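Local atomic coordinates of odorant-binding protein 1d (Locusta migratoria, PDB entry 4PT1), a protein that probably binds small hydrophobic odorant molecules and carries them through the aqueous fluid around olfactory neurons. Residues M55-S60 / E71-N75; V87-C91 / C109-D114. The contacts are given in a common frame with arbitrary orientation. Numbering follows the deposited sequence.

Overall arrangement
From the N terminus, the chain passes through helices 10-13, 15-26 and 30-37 before helix 45-57, whose C-terminal end enters contact 1. Residues 61-68 lead into helix 69-75, which packs back on that end and closes a short loop. Helix 81-90 follows, and in contact 2 its end is joined to the last turn of helix 99-113 by the Cys91-Cys109 disulfide, closing a second loop of 17 residues. The two loops lie in series, neither enclosing the other, with contact centres about 15 Å apart. They meet where Glu72 OE2 lies 2.6 Å from Tyr110 OH, a probable hydrogen bond, and where Leu73 packs on Val88 and His89.

Contact 1. Residues M55-S60 / E71-N75; sequences MVEFNS and EELEN
Glu71, Asn75 and Ser60 bury the most surface where the end of helix 45-57 meets helix 69-75. Residues 55-57 are helical; Phe58 is the first to leave helical angles, and Asn59, with positive phi (66/7), is the C-prime residue of a Schellman motif, with Ser60 N to Met55 O at 3.0 Å and Asn59 N to Val56 O at 3.2 Å. The partner segment lies on helix 69-75. CA atoms come nearest at Ser60-Glu72 (5.0 Å) and Phe58-Asn75 (7.3 Å).

Glu71 (chi1 and chi2 both m) lays its side chain along the turn: CB is 3.3 Å from Asn59 O and the carboxylate carbon CD is 3.5 Å from Asn59 CB. Its carboxylate forms a salt bridge with Arg10. Asn75 (chi1 m) donates from ND2 to Phe58 O at 3.0 Å and to Glu72 OE1 at 3.1 Å, both nearly straight, while its OD1 accepts from Arg10. Ser60 (chi1 p) directs OG to Glu72 OE1, a weak hydrogen bond of 2.9 Å; Met55 O, 3.3 Å from the same Ser60 OG, competes for the proton. Through chi1 t and chi2 p the end of Glu72 comes nearer to the 55-60 segment, and its OE2 is hydrogen-bonded to Tyr110 OH. Met55 CE approaches Glu72 OE2 at 3.8 Å.

The Phe58 side chain leads away to pack on Val18 and Ile11. With the carboxamide of Asn75 and the carboxylate of Glu72 largely enclosed, the contact holds a helix terminus by a buried polar network, in which each of these two groups has partners both within the contact and beyond it.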
# COMPACT_ATOMS: atom_id res chain seq x y z
N MET A 55 0.69 -4.01 4.87
CA MET A 55 2.08 -3.77 5.24
C MET A 55 2.59 -4.86 6.18
O MET A 55 3.75 -5.28 6.07
CB MET A 55 2.25 -2.39 5.85
CG MET A 55 1.98 -1.26 4.86
SD MET A 55 2.27 0.34 5.60
CE MET A 55 4.07 0.40 5.51
N VAL A 56 1.74 -5.31 7.10
CA VAL A 56 2.13 -6.37 8.06
C VAL A 56 2.39 -7.67 7.31
O VAL A 56 3.36 -8.35 7.57
CB VAL A 56 1.07 -6.60 9.16
CG1 VAL A 56 1.44 -7.81 10.00
CG2 VAL A 56 0.95 -5.36 10.04
N GLU A 57 1.53 -7.99 6.35
CA GLU A 57 1.69 -9.22 5.58
C GLU A 57 2.96 -9.18 4.70
O GLU A 57 3.56 -10.23 4.42
CB GLU A 57 0.44 -9.47 4.75
CG GLU A 57 -0.79 -9.81 5.59
CD GLU A 57 -0.69 -11.13 6.30
OE1 GLU A 57 -0.45 -12.16 5.63
OE2 GLU A 57 -0.87 -11.15 7.53
N PHE A 58 3.39 -7.99 4.29
CA PHE A 58 4.65 -7.85 3.53
C PHE A 58 5.82 -7.30 4.36
O PHE A 58 6.75 -6.71 3.81
CB PHE A 58 4.42 -7.02 2.27
CG PHE A 58 3.48 -7.66 1.29
CD1 PHE A 58 3.84 -8.85 0.66
CD2 PHE A 58 2.25 -7.09 1.00
CE1 PHE A 58 2.97 -9.47 -0.24
CE2 PHE A 58 1.38 -7.69 0.10
CZ PHE A 58 1.75 -8.88 -0.52
N ASN A 59 5.77 -7.51 5.67
CA ASN A 59 6.92 -7.30 6.57
C ASN A 59 7.43 -5.86 6.74
O ASN A 59 8.45 -5.66 7.40
CB ASN A 59 8.11 -8.17 6.12
CG ASN A 59 7.71 -9.60 5.87
OD1 ASN A 59 7.77 -10.08 4.72
ND2 ASN A 59 7.30 -10.31 6.93
N SER A 60 6.72 -4.88 6.18
CA SER A 60 7.13 -3.47 6.24
C SER A 60 6.54 -2.74 7.42
O SER A 60 6.90 -1.59 7.68
CB SER A 60 6.79 -2.72 4.95
OG SER A 60 5.44 -2.89 4.55
N GLU A 71 12.48 -3.93 4.36
CA GLU A 71 11.40 -4.73 3.79
C GLU A 71 10.58 -3.94 2.79
O GLU A 71 10.16 -4.47 1.78
CB GLU A 71 10.51 -5.30 4.88
CG GLU A 71 11.24 -6.28 5.80
CD GLU A 71 11.44 -7.67 5.22
OE1 GLU A 71 10.99 -7.97 4.09
OE2 GLU A 71 12.07 -8.48 5.93
N GLU A 72 10.35 -2.67 3.07
CA GLU A 72 9.55 -1.86 2.16
C GLU A 72 10.29 -1.61 0.85
O GLU A 72 9.68 -1.61 -0.21
CB GLU A 72 9.11 -0.55 2.81
CG GLU A 72 8.04 0.23 2.05
CD GLU A 72 6.64 -0.36 2.12
OE1 GLU A 72 6.44 -1.59 2.21
OE2 GLU A 72 5.69 0.43 2.04
N LEU A 73 11.61 -1.40 0.93
CA LEU A 73 12.42 -1.22 -0.27
C LEU A 73 12.35 -2.46 -1.12
O LEU A 73 12.23 -2.38 -2.33
CB LEU A 73 13.86 -0.85 0.06
CG LEU A 73 14.08 0.50 0.77
CD1 LEU A 73 15.50 0.63 1.29
CD2 LEU A 73 13.72 1.70 -0.10
N GLU A 74 12.42 -3.63 -0.48
CA GLU A 74 12.23 -4.88 -1.22
C GLU A 74 10.83 -4.98 -1.85
O GLU A 74 10.67 -5.56 -2.93
CB GLU A 74 12.49 -6.09 -0.33
CG GLU A 74 13.96 -6.32 -0.01
CD GLU A 74 14.17 -7.58 0.80
OE1 GLU A 74 13.83 -8.68 0.30
OE2 GLU A 74 14.66 -7.47 1.95
N ASN A 75 9.82 -4.42 -1.18
CA ASN A 75 8.42 -4.43 -1.68
C ASN A 75 8.18 -3.59 -2.93
O ASN A 75 7.16 -3.75 -3.60
CB ASN A 75 7.43 -3.99 -0.59
CG ASN A 75 7.28 -5.02 0.50
OD1 ASN A 75 7.55 -6.19 0.28
ND2 ASN A 75 6.89 -4.58 1.72

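Contact 2. Residues V87-C91 / C109-D114; sequences VVHSC and CYKQSD
Helix 99-113 keeps helical angles through Ser113 and meets the end of helix 81-90, where residues 87-90 run into Cys91 (phi/psi -121/11). The nearest CA pairs are Cys91-Cys109 at 5.9 Å and Val87-Ser113 at 5.8 Å.

Cys109 (chi1 t) points toward Cys91 (chi1 m), and the two SG atoms are bonded at 2.0 Å with chi3 -85°. The Cys91-Cys109 bridge is one of three disulfides that brace the all-helical fold, as in classical insect odorant-binding proteins. Tyr110 (chi1 m) starts sideways, but its ring reaches across to the 87-91 segment: CD1 is 3.5 Å from Val87 CG1, CE1 is 3.7 Å from Cys91 CB, and CZ is 4.3 Å from Val88 CG2. Cys91 SG sits at the ring edge, 5.1 Å from the Tyr110 centroid, a sulfur-aromatic contact. Tyr110 OH is hydrogen-bonded to Glu72 OE2, and the Tyr110 side chain lies about 4 Å from a bound 2-(2-methoxyethoxy)ethanol, probably a crystallisation component.

One turn on, Ser113 (chi1 t) places OG 2.9 Å from Ser90 OG in a hydrogen bond; Ser90 OG itself donates to Val87 O at 2.8 Å. Asp114 breaks from helical angles (-153/82), bringing its CB within 3.5 Å of Val87 CG2, and its OD1 caps Leu117 N as the N-cap of helix 115-129.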
# COMPACT_ATOMS: atom_id res chain seq x y z
N VAL A 87 10.68 7.52 -3.27
CA VAL A 87 9.49 7.72 -2.45
C VAL A 87 9.55 7.10 -1.05
O VAL A 87 9.23 7.75 -0.06
CB VAL A 87 8.27 7.20 -3.21
CG1 VAL A 87 7.06 7.13 -2.30
CG2 VAL A 87 8.02 8.10 -4.43
N VAL A 88 9.99 5.85 -0.95
CA VAL A 88 10.09 5.21 0.35
C VAL A 88 11.06 5.94 1.28
O VAL A 88 10.74 6.14 2.47
CB VAL A 88 10.48 3.72 0.23
CG1 VAL A 88 10.79 3.16 1.61
CG2 VAL A 88 9.35 2.95 -0.43
N HIS A 89 12.21 6.36 0.76
CA HIS A 89 13.22 7.06 1.56
C HIS A 89 12.69 8.38 2.01
O HIS A 89 13.04 8.83 3.12
CB HIS A 89 14.55 7.20 0.81
CG HIS A 89 15.39 5.94 0.81
ND1 HIS A 89 16.01 5.48 1.92
CD2 HIS A 89 15.71 5.05 -0.21
CE1 HIS A 89 16.68 4.35 1.63
NE2 HIS A 89 16.49 4.09 0.32
N SER A 90 11.84 9.01 1.21
CA SER A 90 11.29 10.32 1.57
C SER A 90 10.21 10.24 2.68
O SER A 90 9.89 11.25 3.30
CB SER A 90 10.78 11.07 0.34
OG SER A 90 9.56 10.56 -0.17
N CYS A 91 9.70 9.03 2.94
CA CYS A 91 8.55 8.81 3.82
C CYS A 91 8.85 7.89 5.01
O CYS A 91 7.95 7.47 5.74
CB CYS A 91 7.40 8.25 2.99
SG CYS A 91 6.78 9.43 1.76
N CYS A 109 1.82 10.05 2.48
CA CYS A 109 3.19 10.53 2.15
C CYS A 109 3.71 9.98 0.82
O CYS A 109 4.29 10.74 0.04
CB CYS A 109 4.20 10.24 3.26
SG CYS A 109 5.89 10.85 2.93
N TYR A 110 3.53 8.70 0.55
CA TYR A 110 3.88 8.19 -0.78
C TYR A 110 3.16 8.93 -1.91
O TYR A 110 3.76 9.30 -2.92
CB TYR A 110 3.55 6.71 -0.94
CG TYR A 110 4.29 5.73 -0.05
CD1 TYR A 110 5.47 6.06 0.61
CD2 TYR A 110 3.81 4.43 0.09
CE1 TYR A 110 6.13 5.13 1.40
CE2 TYR A 110 4.47 3.50 0.87
CZ TYR A 110 5.64 3.86 1.52
OH TYR A 110 6.28 2.94 2.31
N LYS A 111 1.85 9.11 -1.74
CA LYS A 111 1.01 9.87 -2.66
C LYS A 111 1.53 11.31 -2.87
O LYS A 111 1.62 11.76 -4.01
CB LYS A 111 -0.44 9.87 -2.14
CG LYS A 111 -1.44 10.67 -2.96
CD LYS A 111 -2.88 10.29 -2.57
CE LYS A 111 -3.91 11.13 -3.31
N GLN A 112 1.89 11.99 -1.78
CA GLN A 112 2.46 13.36 -1.82
C GLN A 112 3.77 13.38 -2.59
O GLN A 112 3.98 14.23 -3.44
CB GLN A 112 2.72 13.87 -0.37
CG GLN A 112 3.46 15.21 -0.25
CD GLN A 112 4.00 15.49 1.16
OE1 GLN A 112 4.82 16.41 1.34
NE2 GLN A 112 3.55 14.72 2.15
N SER A 113 4.64 12.43 -2.26
CA SER A 113 5.97 12.36 -2.81
C SER A 113 5.98 12.21 -4.34
O SER A 113 6.75 12.90 -5.04
CB SER A 113 6.72 11.20 -2.15
OG SER A 113 8.07 11.16 -2.58
N ASP A 114 5.14 11.33 -4.87
CA ASP A 114 5.08 11.05 -6.31
C ASP A 114 3.68 10.56 -6.69
O ASP A 114 3.45 9.35 -6.78
CB ASP A 114 6.13 9.99 -6.69
CG ASP A 114 6.43 9.94 -8.21
OD1 ASP A 114 5.55 10.29 -9.02
OD2 ASP A 114 7.56 9.54 -8.59